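Local coordinates for sugar ABC transporter, sugar-binding protein (Streptococcus pneumoniae, PDB 2HEU) that probably binds a sugar outside the cell and hands it to an ABC transporter for uptake, here seen without its sugar, at residues A[127-132]-A[287-292]; A[174-179]-A[254-259]. All blocks are in the same frame, centred on the assembly; numbering follows the deposited sequence.

Interaction 1: A[127-132]-A[287-292]; sequences NAYGIY and LTVGAG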
ATOM      1  N   ASN A 127      -0.214   2.785   2.694  1.00  9.46           N
ATOM      2  CA  ASN A 127      -1.262   1.833   2.605  1.00 10.04           C
ATOM      3  C   ASN A 127      -0.907   0.503   3.293  1.00  9.48           C
ATOM      4  O   ASN A 127       0.207   0.302   3.717  1.00  9.27           O
ATOM      5  CB  ASN A 127      -1.768   1.690   1.153  1.00 10.38           C
ATOM      6  CG  ASN A 127      -0.691   1.377   0.182  1.00 11.18           C
ATOM      7  OD1 ASN A 127       0.199   0.564   0.414  1.00 11.59           O
ATOM      8  ND2 ASN A 127      -0.722   2.041  -0.920  1.00 20.60           N
ATOM      9  N   ALA A 128      -1.921  -0.351   3.393  1.00  9.17           N
ATOM     10  CA  ALA A 128      -1.820  -1.677   3.977  1.00  9.07           C
ATOM     11  C   ALA A 128      -2.767  -2.585   3.222  1.00  8.66           C
ATOM     12  O   ALA A 128      -3.556  -2.116   2.374  1.00  9.07           O
ATOM     13  CB  ALA A 128      -2.070  -1.649   5.455  1.00  9.85           C
ATOM     14  N   TYR A 129      -2.740  -3.863   3.544  1.00  8.29           N
ATOM     15  CA  TYR A 129      -3.580  -4.847   2.867  1.00  7.93           C
ATOM     16  C   TYR A 129      -4.020  -5.908   3.810  1.00  8.06           C
ATOM     17  O   TYR A 129      -3.275  -6.354   4.699  1.00  9.59           O
ATOM     18  CB  TYR A 129      -2.763  -5.475   1.715  1.00  9.12           C
ATOM     19  CG  TYR A 129      -3.576  -6.372   0.801  1.00  8.59           C
ATOM     20  CD1 TYR A 129      -4.053  -5.893  -0.408  1.00  8.51           C
ATOM     21  CD2 TYR A 129      -3.875  -7.669   1.143  1.00  8.77           C
ATOM     22  CE1 TYR A 129      -4.843  -6.711  -1.278  1.00  8.35           C
ATOM     23  CE2 TYR A 129      -4.607  -8.501   0.337  1.00  8.02           C
ATOM     24  CZ  TYR A 129      -5.094  -8.032  -0.899  1.00  7.60           C
ATOM     25  OH  TYR A 129      -5.770  -8.886  -1.698  1.00  8.36           O
ATOM     26  N   GLY A 130      -5.228  -6.382   3.656  1.00  7.67           N
ATOM     27  CA  GLY A 130      -5.707  -7.497   4.475  1.00  8.74           C
ATOM     28  C   GLY A 130      -7.112  -7.911   4.049  1.00  8.22           C
ATOM     29  O   GLY A 130      -7.493  -7.754   2.894  1.00  8.44           O
ATOM     30  N   ILE A 131      -7.858  -8.447   5.035  1.00  7.70           N
ATOM     31  CA  ILE A 131      -9.159  -8.989   4.746  1.00  8.14           C
ATOM     32  C   ILE A 131     -10.207  -8.119   5.452  1.00  7.86           C
ATOM     33  O   ILE A 131     -10.202  -7.986   6.675  1.00  8.81           O
ATOM     34  CB  ILE A 131      -9.364 -10.452   5.210  1.00  8.02           C
ATOM     35  CG1 ILE A 131      -8.174 -11.333   4.742  1.00  8.28           C
ATOM     36  CG2 ILE A 131     -10.653 -10.980   4.742  1.00  8.82           C
ATOM     37  CD1 ILE A 131      -8.008 -11.447   3.247  1.00  8.90           C
ATOM     38  N   TYR A 132     -11.095  -7.494   4.653  1.00  8.36           N
ATOM     39  CA  TYR A 132     -12.319  -6.844   5.245  1.00  8.24           C
ATOM     40  C   TYR A 132     -13.280  -7.896   5.615  1.00  8.31           C
ATOM     41  O   TYR A 132     -13.466  -8.895   4.898  1.00  8.51           O
ATOM     42  CB  TYR A 132     -12.957  -5.919   4.173  1.00  8.51           C
ATOM     43  CG  TYR A 132     -12.119  -4.705   3.879  1.00  8.42           C
ATOM     44  CD1 TYR A 132     -12.335  -3.531   4.607  1.00  9.56           C
ATOM     45  CD2 TYR A 132     -11.119  -4.705   2.956  1.00  8.78           C
ATOM     46  CE1 TYR A 132     -11.586  -2.389   4.359  1.00  8.92           C
ATOM     47  CE2 TYR A 132     -10.364  -3.584   2.720  1.00  8.81           C
ATOM     48  CZ  TYR A 132     -10.613  -2.412   3.440  1.00  8.42           C
ATOM     49  OH  TYR A 132      -9.885  -1.260   3.216  1.00  9.21           O
ATOM     50  N   LEU A 287       0.974 -10.918   8.806  1.00  9.13           N
ATOM     51  CA  LEU A 287       1.706  -9.832   8.174  1.00  8.91           C
ATOM     52  C   LEU A 287       0.732  -8.965   7.380  1.00  8.64           C
ATOM     53  O   LEU A 287      -0.336  -9.424   6.981  1.00  9.57           O
ATOM     54  CB  LEU A 287       2.752 -10.388   7.219  1.00  9.83           C
ATOM     55  CG  LEU A 287       3.877 -11.191   7.820  1.00  9.69           C
ATOM     56  CD1 LEU A 287       4.759 -11.818   6.774  1.00 11.52           C
ATOM     57  CD2 LEU A 287       4.764 -10.326   8.795  1.00 11.57           C
ATOM     58  N   THR A 288       1.147  -7.735   7.124  1.00  8.60           N
ATOM     59  CA  THR A 288       0.516  -6.898   6.114  1.00  8.28           C
ATOM     60  C   THR A 288       1.607  -6.354   5.177  1.00  7.85           C
ATOM     61  O   THR A 288       2.795  -6.556   5.422  1.00  8.54           O
ATOM     62  CB  THR A 288      -0.376  -5.822   6.754  1.00  8.63           C
ATOM     63  OG1 THR A 288      -1.123  -5.170   5.717  1.00  8.55           O
ATOM     64  CG2 THR A 288       0.386  -4.768   7.506  1.00  9.79           C
ATOM     65  N   VAL A 289       1.157  -5.729   4.106  1.00  8.35           N
ATOM     66  CA  VAL A 289       2.047  -5.197   3.073  1.00  8.07           C
ATOM     67  C   VAL A 289       1.467  -3.877   2.607  1.00  8.37           C
ATOM     68  O   VAL A 289       0.269  -3.690   2.597  1.00  8.78           O
ATOM     69  CB  VAL A 289       2.186  -6.203   1.885  1.00  8.50           C
ATOM     70  CG1 VAL A 289       0.875  -6.505   1.203  1.00  9.46           C
ATOM     71  CG2 VAL A 289       3.248  -5.739   0.907  1.00 10.08           C
ATOM     72  N   GLY A 290       2.363  -2.952   2.262  1.00  8.63           N
ATOM     73  CA  GLY A 290       1.955  -1.673   1.754  1.00  9.49           C
ATOM     74  C   GLY A 290       3.150  -0.800   1.567  1.00 10.00           C
ATOM     75  O   GLY A 290       4.307  -1.232   1.754  1.00 10.69           O
ATOM     76  N   ALA A 291       2.947   0.481   1.195  1.00 10.00           N
ATOM     77  CA  ALA A 291       4.080   1.404   1.040  1.00 10.33           C
ATOM     78  C   ALA A 291       3.586   2.813   1.190  1.00 10.44           C
ATOM     79  O   ALA A 291       2.423   3.106   1.190  1.00 10.34           O
ATOM     80  CB  ALA A 291       4.787   1.209  -0.301  1.00 12.44           C
ATOM     81  N   GLY A 292       4.528   3.737   1.216  1.00 11.06           N
ATOM     82  CA  GLY A 292       4.233   5.173   1.351  1.00 11.06           C
ATOM     83  C   GLY A 292       3.252   5.643   0.301  1.00 10.68           C
ATOM     84  O   GLY A 292       3.358   5.290  -0.877  1.00 11.20           O
TER
HETATM   85  O   HOH W   1      -2.770  -8.756   6.059  1.00 10.36           O
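Two chain segments that probably cross between the lobes of a periplasmic-binding-protein fold meet where Asn-127 faces Gly-290 and Ala-291, at what is probably the hinge. Asn-127 takes both backbone polar atoms of Ala-291: its N donates to Ala-291 O at 3.1 Å, and its OD1 accepts Ala-291 N at 2.9 Å. That donor lies 39° above the amide plane, and OD1 also accepts Trp-361 NE1. The first torsion of Asn-127 (chi1 54°) puts CG between its own N and carbonyl carbon. Gly-290 brings no side chain, and its CA comes within 3.3 Å of Asn-127 O in a nearly straight CA-H...O contact. The chains run roughly antiparallel, yet they belong to different sheets: 129-134 is the central strand of a three-stranded antiparallel sheet, 288-290 pairs in parallel with 358-360. Thr-288 bridges with its side chain, its hydroxyl OG1 donating to Tyr-129 O at 2.7 Å. Water 1 gives a second proton to that oxygen and another to Leu-287 O. Tyr-129 CB packs against Val-289 CG1 at 3.8 Å, while the phenol OH bonds to Thr-176 O.

Interaction 2: A[174-179]-A[254-259]; sequences AWTLNG and TPNGSW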
ATOM      1  N   ALA A 174      -7.536  -8.545 -11.529  1.00  9.38           N
ATOM      2  CA  ALA A 174      -6.491  -9.375 -10.887  1.00  8.79           C
ATOM      3  C   ALA A 174      -5.678  -8.611  -9.859  1.00  8.22           C
ATOM      4  O   ALA A 174      -5.211  -9.214  -8.888  1.00  8.72           O
ATOM      5  CB  ALA A 174      -5.576  -9.932 -11.991  1.00 10.76           C
ATOM      6  N   TRP A 175      -5.475  -7.290 -10.078  1.00  8.30           N
ATOM      7  CA  TRP A 175      -4.675  -6.504  -9.123  1.00  8.69           C
ATOM      8  C   TRP A 175      -5.185  -6.647  -7.720  1.00  8.09           C
ATOM      9  O   TRP A 175      -4.424  -6.469  -6.752  1.00  8.38           O
ATOM     10  CB  TRP A 175      -4.637  -5.036  -9.527  1.00  8.52           C
ATOM     11  CG  TRP A 175      -5.945  -4.321  -9.500  1.00  9.29           C
ATOM     12  CD1 TRP A 175      -6.796  -4.055 -10.544  1.00 10.42           C
ATOM     13  CD2 TRP A 175      -6.558  -3.719  -8.361  1.00  9.86           C
ATOM     14  NE1 TRP A 175      -7.876  -3.303 -10.110  1.00 10.90           N
ATOM     15  CE2 TRP A 175      -7.743  -3.121  -8.769  1.00 10.95           C
ATOM     16  CE3 TRP A 175      -6.222  -3.627  -7.004  1.00 10.93           C
ATOM     17  CZ2 TRP A 175      -8.623  -2.384  -7.870  1.00 12.79           C
ATOM     18  CZ3 TRP A 175      -7.081  -2.966  -6.142  1.00 13.71           C
ATOM     19  CH2 TRP A 175      -8.251  -2.371  -6.603  1.00 13.67           C
ATOM     20  N   THR A 176      -6.475  -6.888  -7.514  1.00  8.17           N
ATOM     21  CA  THR A 176      -7.027  -6.973  -6.207  1.00  8.07           C
ATOM     22  C   THR A 176      -6.381  -8.035  -5.296  1.00  7.66           C
ATOM     23  O   THR A 176      -6.473  -7.906  -4.080  1.00  8.73           O
ATOM     24  CB  THR A 176      -8.583  -7.178  -6.211  1.00  9.06           C
ATOM     25  OG1 THR A 176      -8.870  -8.430  -6.829  1.00  8.88           O
ATOM     26  CG2 THR A 176      -9.326  -6.027  -6.898  1.00  9.16           C
ATOM     27  N   LEU A 177      -5.821  -9.059  -5.919  1.00  8.15           N
ATOM     28  CA  LEU A 177      -5.157 -10.154  -5.186  1.00  8.10           C
ATOM     29  C   LEU A 177      -3.629 -10.054  -5.134  1.00  8.10           C
ATOM     30  O   LEU A 177      -2.988 -10.954  -4.615  1.00  8.22           O
ATOM     31  CB  LEU A 177      -5.589 -11.520  -5.750  1.00  7.97           C
ATOM     32  CG  LEU A 177      -7.057 -11.841  -5.576  1.00  8.60           C
ATOM     33  CD1 LEU A 177      -7.324 -13.245  -6.092  1.00  9.21           C
ATOM     34  CD2 LEU A 177      -7.528 -11.667  -4.132  1.00  9.79           C
ATOM     35  N   ASN A 178      -3.081  -8.938  -5.633  1.00  8.07           N
ATOM     36  CA  ASN A 178      -1.603  -8.784  -5.521  1.00  8.28           C
ATOM     37  C   ASN A 178      -1.194  -8.884  -4.057  1.00  8.30           C
ATOM     38  O   ASN A 178      -0.279  -9.653  -3.721  1.00  8.21           O
ATOM     39  CB  ASN A 178      -1.261  -7.407  -6.125  1.00  8.76           C
ATOM     40  CG  ASN A 178       0.199  -7.175  -6.188  1.00  8.66           C
ATOM     41  OD1 ASN A 178       0.583  -5.916  -6.042  1.00 13.81           O
ATOM     42  ND2 ASN A 178       0.994  -8.087  -6.508  1.00  7.64           N
ATOM     43  N   GLY A 179      -1.828  -8.116  -3.152  1.00  7.87           N
ATOM     44  CA  GLY A 179      -1.435  -8.199  -1.783  1.00  8.05           C
ATOM     45  C   GLY A 179      -1.633  -9.549  -1.164  1.00  7.34           C
ATOM     46  O   GLY A 179      -0.857 -10.002  -0.324  1.00  8.25           O
ATOM     47  N   THR A 254     -13.771  -9.586   1.977  1.00  8.03           N
ATOM     48  CA  THR A 254     -13.088  -9.374   0.697  1.00  8.23           C
ATOM     49  C   THR A 254     -11.682  -8.986   0.933  1.00  7.67           C
ATOM     50  O   THR A 254     -11.410  -8.164   1.819  1.00  8.35           O
ATOM     51  CB  THR A 254     -13.864  -8.348  -0.205  1.00  8.70           C
ATOM     52  OG1 THR A 254     -13.352  -8.417  -1.537  1.00  9.45           O
ATOM     53  CG2 THR A 254     -13.842  -6.939   0.276  1.00  9.21           C
ATOM     54  N   PRO A 255     -10.704  -9.540   0.199  1.00  8.18           N
ATOM     55  CA  PRO A 255      -9.289  -9.172   0.374  1.00  7.98           C
ATOM     56  C   PRO A 255      -8.994  -7.940  -0.411  1.00  8.45           C
ATOM     57  O   PRO A 255      -9.223  -7.874  -1.628  1.00  9.00           O
ATOM     58  CB  PRO A 255      -8.556 -10.411  -0.216  1.00  8.74           C
ATOM     59  CG  PRO A 255      -9.502 -10.885  -1.320  1.00  9.28           C
ATOM     60  CD  PRO A 255     -10.877 -10.656  -0.781  1.00  8.97           C
ATOM     61  N   ASN A 256      -8.449  -6.929   0.243  1.00  8.10           N
ATOM     62  CA  ASN A 256      -8.121  -5.696  -0.536  1.00  8.35           C
ATOM     63  C   ASN A 256      -7.240  -4.774   0.348  1.00  8.54           C
ATOM     64  O   ASN A 256      -6.912  -5.091   1.511  1.00  8.67           O
ATOM     65  CB  ASN A 256      -9.407  -5.005  -1.018  1.00  8.85           C
ATOM     66  CG  ASN A 256      -9.254  -4.478  -2.430  1.00  9.01           C
ATOM     67  OD1 ASN A 256      -9.985  -4.975  -3.375  1.00 11.96           O
ATOM     68  ND2 ASN A 256      -8.382  -3.592  -2.661  1.00  9.20           N
ATOM     69  N   GLY A 257      -6.867  -3.666  -0.265  1.00  8.62           N
ATOM     70  CA  GLY A 257      -6.040  -2.702   0.438  1.00  8.89           C
ATOM     71  C   GLY A 257      -6.850  -1.786   1.300  1.00  8.90           C
ATOM     72  O   GLY A 257      -8.081  -1.683   1.224  1.00  9.45           O
ATOM     73  N   SER A 258      -6.114  -1.010   2.118  1.00  9.25           N
ATOM     74  CA  SER A 258      -6.704   0.018   2.984  1.00  9.91           C
ATOM     75  C   SER A 258      -7.461   1.083   2.236  1.00  9.70           C
ATOM     76  O   SER A 258      -8.321   1.740   2.806  1.00 11.47           O
ATOM     77  CB  SER A 258      -5.536   0.661   3.798  1.00 10.98           C
ATOM     78  OG  SER A 258      -4.471   1.095   2.988  1.00 10.49           O
ATOM     79  N   TRP A 259      -7.107   1.264   0.955  1.00  9.49           N
ATOM     80  CA  TRP A 259      -7.768   2.237   0.108  1.00 11.47           C
ATOM     81  C   TRP A 259      -9.272   1.927  -0.029  1.00 10.92           C
ATOM     82  O   TRP A 259     -10.079   2.810  -0.326  1.00 14.33           O
ATOM     83  CB  TRP A 259      -7.138   2.294  -1.284  1.00 11.61           C
ATOM     84  CG  TRP A 259      -6.977   0.977  -1.943  1.00 10.74           C
ATOM     85  CD1 TRP A 259      -7.927   0.256  -2.603  1.00 12.08           C
ATOM     86  CD2 TRP A 259      -5.787   0.149  -1.969  1.00 11.04           C
ATOM     87  NE1 TRP A 259      -7.398  -0.948  -3.058  1.00 11.84           N
ATOM     88  CE2 TRP A 259      -6.104  -1.031  -2.665  1.00 11.78           C
ATOM     89  CE3 TRP A 259      -4.494   0.299  -1.442  1.00 12.55           C
ATOM     90  CZ2 TRP A 259      -5.148  -2.051  -2.862  1.00 13.14           C
ATOM     91  CZ3 TRP A 259      -3.550  -0.711  -1.629  1.00 12.63           C
ATOM     92  CH2 TRP A 259      -3.884  -1.837  -2.366  1.00 14.09           C
TER
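Trp-175 and Trp-259 meet obliquely, their indoles sliding past each other in opposite directions. Trp-259 NE1 lies at the edge of the Trp-175 ring, near its plane and 3.7 Å from CZ3; the nearer six- and five-membered rings have centroids 5.8 Å apart and planes at 49°. Each CG occupies the cramped place between backbone N and carbonyl carbon (chi1 64° for Trp-175). Each indole is also backed by its own segment: CG2 of Thr-176 stands 3.6 Å above the Trp-175 plane, and CA of Gly-257 lies 3.4 Å above that of Trp-259, both toward the rim. The contact sets a 3-10 turn, 174-177, that leads into helix 178-189 against the end of the outer strand 253-257. Tyr-239 touches both tryptophans, and these partly exposed rings may form part of the sugar site, as aromatic residues do in related proteins. Leu-177, at the N-cap position, brings CD2 to Pro-255 CG at 3.5 Å; Tyr-129 packs on both residues. Between the leucine and tryptophan contacts the Asn-256 side chain crosses Thr-176 obliquely, its amide plane turned 77° from the Trp-175 ring.

Strand 129-134 joins the two contacts, whose centres lie about 9 Å apart: it carries one side of interaction 1 and neighbours strand 253-257 of interaction 2. Two tyrosine hydroxyls make the ties as hydrogen bonds: Tyr-129 OH to Thr-176 O at 2.7 Å and Tyr-132 OH to Gly-257 O, also 2.7 Å. Ser-258 OG packs 3.3 Å from Asn-127 CA and bonds to Ala-128 N, so the turn that carries Trp-259 is fastened directly to the probable interlobe linker. These bonds place the tryptophan pair of interaction 2 beside the probable linkers of interaction 1. The sodium ion is bound elsewhere, by Lys-103 and Glu-335.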